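Local coordinates for microcin B17-processing protein McbC (Escherichia coli str. K-12 substr. MG1655, PDB 6GRH) that acts as the FMN-dependent oxidoreductase of the McbBCD synthetase, which converts a ribosomally made precursor peptide into the DNA gyrase poison microcin B17, at residues D[104-110]-D[152-157]; D[33-37]-D[172-177]. The contacts are given in a common frame with arbitrary orientation. Residue numbers count along the deposited sequence, not the author numbering.

Contact 1 (D[104-110]-D[152-157])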
# COMPACT_ATOMS: atom_id res chain seq x y z
N LEU D 104 -38.41 2.94 -2.82
CA LEU D 104 -37.40 3.91 -3.22
C LEU D 104 -37.63 5.28 -2.57
O LEU D 104 -36.72 5.82 -1.95
CB LEU D 104 -37.34 4.03 -4.75
CG LEU D 104 -36.83 2.79 -5.51
CD1 LEU D 104 -37.09 2.95 -7.00
CD2 LEU D 104 -35.35 2.53 -5.27
N VAL D 105 -38.85 5.81 -2.70
CA VAL D 105 -39.15 7.16 -2.17
C VAL D 105 -39.08 7.21 -0.64
O VAL D 105 -38.50 8.12 -0.09
CB VAL D 105 -40.47 7.77 -2.70
CG1 VAL D 105 -40.44 7.85 -4.22
CG2 VAL D 105 -41.70 7.03 -2.18
N ASN D 106 -39.57 6.17 0.03
CA ASN D 106 -39.48 6.13 1.50
C ASN D 106 -38.07 5.92 2.05
O ASN D 106 -37.69 6.57 3.01
CB ASN D 106 -40.45 5.08 2.05
CG ASN D 106 -41.88 5.53 1.95
OD1 ASN D 106 -42.35 6.36 2.76
ND2 ASN D 106 -42.59 5.02 0.93
N ALA D 107 -37.29 5.02 1.43
CA ALA D 107 -35.93 4.76 1.88
C ALA D 107 -34.95 5.89 1.61
O ALA D 107 -34.05 6.10 2.42
CB ALA D 107 -35.37 3.47 1.27
N PHE D 108 -35.10 6.59 0.48
CA PHE D 108 -34.03 7.47 -0.04
C PHE D 108 -34.41 8.93 -0.29
O PHE D 108 -33.52 9.76 -0.57
CB PHE D 108 -33.45 6.87 -1.34
CG PHE D 108 -33.09 5.42 -1.24
CD1 PHE D 108 -32.26 4.96 -0.22
CD2 PHE D 108 -33.57 4.51 -2.17
CE1 PHE D 108 -31.94 3.62 -0.11
CE2 PHE D 108 -33.24 3.17 -2.07
CZ PHE D 108 -32.43 2.71 -1.05
N SER D 109 -35.70 9.26 -0.21
CA SER D 109 -36.19 10.58 -0.59
C SER D 109 -37.03 11.22 0.50
O SER D 109 -37.62 10.54 1.36
CB SER D 109 -37.00 10.50 -1.89
OG SER D 109 -36.20 10.02 -2.96
N SER D 110 -37.10 12.54 0.44
CA SER D 110 -37.96 13.32 1.31
C SER D 110 -39.41 13.13 0.90
O SER D 110 -39.71 12.97 -0.30
CB SER D 110 -37.58 14.81 1.25
OG SER D 110 -38.57 15.62 1.82
N TYR D 152 -31.69 5.31 -9.60
CA TYR D 152 -32.64 6.13 -8.86
C TYR D 152 -32.03 7.50 -8.55
O TYR D 152 -30.94 7.56 -7.99
CB TYR D 152 -33.09 5.46 -7.55
CG TYR D 152 -34.15 6.28 -6.83
CD1 TYR D 152 -35.33 6.62 -7.46
CD2 TYR D 152 -33.96 6.74 -5.53
CE1 TYR D 152 -36.31 7.36 -6.83
CE2 TYR D 152 -34.93 7.49 -4.88
CZ TYR D 152 -36.11 7.81 -5.53
OH TYR D 152 -37.09 8.57 -4.93
N LEU D 153 -32.76 8.56 -8.90
CA LEU D 153 -32.38 9.95 -8.62
C LEU D 153 -33.19 10.39 -7.41
O LEU D 153 -34.39 10.69 -7.55
CB LEU D 153 -32.63 10.85 -9.84
CG LEU D 153 -31.94 10.47 -11.15
CD1 LEU D 153 -32.41 11.37 -12.28
CD2 LEU D 153 -30.41 10.56 -11.01
N PRO D 154 -32.58 10.42 -6.22
CA PRO D 154 -33.37 10.63 -5.00
C PRO D 154 -33.97 12.02 -4.78
O PRO D 154 -34.93 12.15 -4.02
CB PRO D 154 -32.39 10.30 -3.87
CG PRO D 154 -31.14 9.80 -4.53
CD PRO D 154 -31.14 10.38 -5.91
N LEU D 155 -33.40 13.04 -5.41
CA LEU D 155 -33.91 14.40 -5.28
C LEU D 155 -34.97 14.67 -6.34
O LEU D 155 -35.99 15.22 -6.02
CB LEU D 155 -32.76 15.42 -5.36
CG LEU D 155 -31.69 15.22 -4.29
CD1 LEU D 155 -30.64 16.34 -4.35
CD2 LEU D 155 -32.31 15.15 -2.91
N SER D 156 -34.73 14.23 -7.58
CA SER D 156 -35.75 14.31 -8.64
C SER D 156 -36.92 13.33 -8.40
O SER D 156 -38.03 13.55 -8.88
CB SER D 156 -35.14 14.00 -10.01
OG SER D 156 -34.08 14.87 -10.34
N GLN D 157 -36.65 12.25 -7.65
CA GLN D 157 -37.63 11.18 -7.40
C GLN D 157 -38.05 10.58 -8.73
O GLN D 157 -39.20 10.67 -9.15
CB GLN D 157 -38.81 11.66 -6.54
CG GLN D 157 -38.31 12.18 -5.19
CD GLN D 157 -39.38 12.40 -4.15
OE1 GLN D 157 -40.38 11.69 -4.10
NE2 GLN D 157 -39.15 13.39 -3.27
O HOH W 1 -35.53 13.83 -1.70
O HOH W 2 -41.07 11.10 -1.55

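Contact 2 (D[33-37]-D[172-177])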
# COMPACT_ATOMS: atom_id res chain seq x y z
N ALA D 33 -14.15 -12.89 -6.81
CA ALA D 33 -14.51 -13.69 -7.98
C ALA D 33 -15.38 -14.82 -7.45
O ALA D 33 -14.89 -15.84 -7.00
CB ALA D 33 -13.26 -14.22 -8.66
N SER D 34 -16.68 -14.61 -7.49
CA SER D 34 -17.65 -15.50 -6.90
C SER D 34 -18.57 -15.97 -8.02
O SER D 34 -19.48 -15.27 -8.41
CB SER D 34 -18.43 -14.73 -5.84
OG SER D 34 -19.49 -15.53 -5.36
N LEU D 35 -18.32 -17.15 -8.55
CA LEU D 35 -19.13 -17.67 -9.66
C LEU D 35 -19.43 -19.13 -9.41
O LEU D 35 -18.62 -19.81 -8.82
CB LEU D 35 -18.34 -17.59 -10.96
CG LEU D 35 -17.96 -16.24 -11.55
CD1 LEU D 35 -17.21 -16.48 -12.84
CD2 LEU D 35 -19.21 -15.42 -11.85
N PRO D 36 -20.58 -19.63 -9.91
CA PRO D 36 -20.87 -21.07 -9.76
C PRO D 36 -19.75 -21.97 -10.30
O PRO D 36 -19.45 -22.99 -9.70
CB PRO D 36 -22.16 -21.28 -10.56
CG PRO D 36 -22.77 -19.93 -10.65
CD PRO D 36 -21.64 -18.95 -10.67
N GLU D 37 -19.15 -21.58 -11.42
CA GLU D 37 -18.12 -22.40 -12.07
C GLU D 37 -16.82 -22.49 -11.27
O GLU D 37 -16.00 -23.34 -11.57
CB GLU D 37 -17.80 -21.88 -13.48
CG GLU D 37 -18.96 -21.98 -14.47
CD GLU D 37 -19.92 -20.79 -14.44
OE1 GLU D 37 -19.77 -19.86 -13.61
OE2 GLU D 37 -20.84 -20.77 -15.27
N ARG D 172 -27.43 -13.69 -12.74
CA ARG D 172 -26.18 -14.45 -12.68
C ARG D 172 -25.07 -13.61 -12.03
O ARG D 172 -24.42 -14.06 -11.08
CB ARG D 172 -25.78 -14.94 -14.08
CG ARG D 172 -24.50 -15.73 -14.12
CD ARG D 172 -24.18 -16.24 -15.52
NE ARG D 172 -22.73 -16.38 -15.66
CZ ARG D 172 -22.01 -17.44 -15.29
NH1 ARG D 172 -22.58 -18.53 -14.76
NH2 ARG D 172 -20.68 -17.41 -15.47
N SER D 173 -24.90 -12.38 -12.51
CA SER D 173 -23.84 -11.50 -11.98
C SER D 173 -24.02 -11.14 -10.49
O SER D 173 -23.05 -11.13 -9.71
CB SER D 173 -23.68 -10.24 -12.84
OG SER D 173 -24.68 -9.25 -12.56
N LEU D 174 -25.25 -10.87 -10.08
CA LEU D 174 -25.49 -10.42 -8.68
C LEU D 174 -25.46 -11.53 -7.63
O LEU D 174 -25.17 -11.28 -6.49
CB LEU D 174 -26.83 -9.71 -8.60
CG LEU D 174 -26.96 -8.38 -9.34
CD1 LEU D 174 -28.39 -7.89 -9.27
CD2 LEU D 174 -26.07 -7.36 -8.70
N SER D 175 -25.80 -12.75 -8.02
CA SER D 175 -26.05 -13.84 -7.06
C SER D 175 -24.80 -14.66 -6.77
O SER D 175 -24.82 -15.51 -5.87
CB SER D 175 -27.16 -14.75 -7.59
OG SER D 175 -26.79 -15.33 -8.83
N GLY D 176 -23.74 -14.43 -7.55
CA GLY D 176 -22.46 -15.10 -7.39
C GLY D 176 -22.55 -16.61 -7.32
O GLY D 176 -23.35 -17.23 -8.02
N GLY D 177 -21.74 -17.20 -6.46
CA GLY D 177 -21.72 -18.64 -6.31
C GLY D 177 -22.92 -19.28 -5.65
O GLY D 177 -23.17 -20.45 -5.87
O HOH W 3 -21.00 -12.69 -9.72
O HOH W 4 -22.04 -15.27 -10.79

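Contact 1 (D[104-110]-D[152-157])
Hydrogen bonds converge on S109, the first residue to leave the helix 97-108. Its OG accepts from Y152 OH (2.6 Å) and donates to P154 O (2.7 Å), so one small hydroxyl ties the helix end both to the strand side chain and to the turn that follows it. One residue on, Q157 NE2 makes a weak bond to S110 O (3.1 Å). Two waters fill the remaining gap: one joins S110 N to P154 O, the other donates to S110 O (2.6 Å) and to Q157 OE1 (2.7 Å). Apolar contacts: L104 CB sits over one face of the Y152 ring, 4.0 Å from the centroid, a CH-pi contact; F108 CB meets the ring edge at Y152 CE2 (3.9 Å) and P154 CB (4.4 Å). V105 CG1 touches Y152 OH (3.5 Å) in van der Waals contact, and P154 CB lies 3.5 Å from F108 O, a carbonyl buried without a partner. L104 and F108 also reach L189 of strand 187-194, and N106, facing away, hydrogen-bonds to S79 and F78 of the second McbC subunit. This is helix-on-sheet packing in the alpha+beta nitroreductase fold: helix 97-108 lies against the antiparallel sheet, fastened to the turn linking strands 149-153 and 158-163.

Contact 2 (D[33-37]-D[172-177])
A salt bridge between E37 and R172 is the strongest link between the loop 33-37 and the end of helix 167-175. Both carboxylate oxygens face the terminal nitrogens of the guanidinium: R172 NH1 to E37 OE2 is 2.9 Å and R172 NH2 to E37 OE1 is 3.2 Å, while the two crossed pairings are weak. E37 OE2 lies near the guanidinium plane, at its edge. The all-trans run of R172 from chi1 to chi3 lets the side chain reach this far, and Y242 OH holds its NE from outside the pair. At the other end of the contact, G177 N donates to S34 OG (3.0 Å, 159°). S34 O faces G176 CA at 3.2 Å in a CA-H...O contact, and two waters relay it to the helix: one reaches S173 O (2.6 Å), the other R172 O (2.7 Å), the latter's bond to S34 O being weak. G176, the first residue to leave helical phi/psi, has positive phi, and an ideal CB there would lie 2.6 Å from S34 OG, too close to be tolerated. Packing completes the join: P36 CD rests on G176 O (3.6 Å), and G177 CA lies 3.9 Å from both L35 C and P36 N. The CA-to-CB bond of L35 points away, but its CD2 stays 4.4 Å from R172 NH2; the side chain also packs on Y242 of helix 240-246 and L188 of the McbB chain. Helix 167-175 is thus set between the loop and the sheet, with S173 touching helix 240-246 and L174 reaching strands 187-194 and 254-263.

Contact 1 is wholly buried, whereas contact 2 is only partly so; their centres lie 29 Å apart on opposite sides of the chain's centre, and their nearest atoms are about 13 Å apart. They share no element, yet strand 187-194 receives side chains from the helix of each. Contact 1 relies on an aromatic ring and neutral hydrogen bonds, as suits an interior site; contact 2 has a salt bridge whose two residues are both partly exposed, and sets loop backbone against G176 and G177. In both a serine hydroxyl joins the segments, S109 just after its helix and S34 from the loop, and waters bridge both. Contact 1 borders the second McbC subunit, contact 2 McbB.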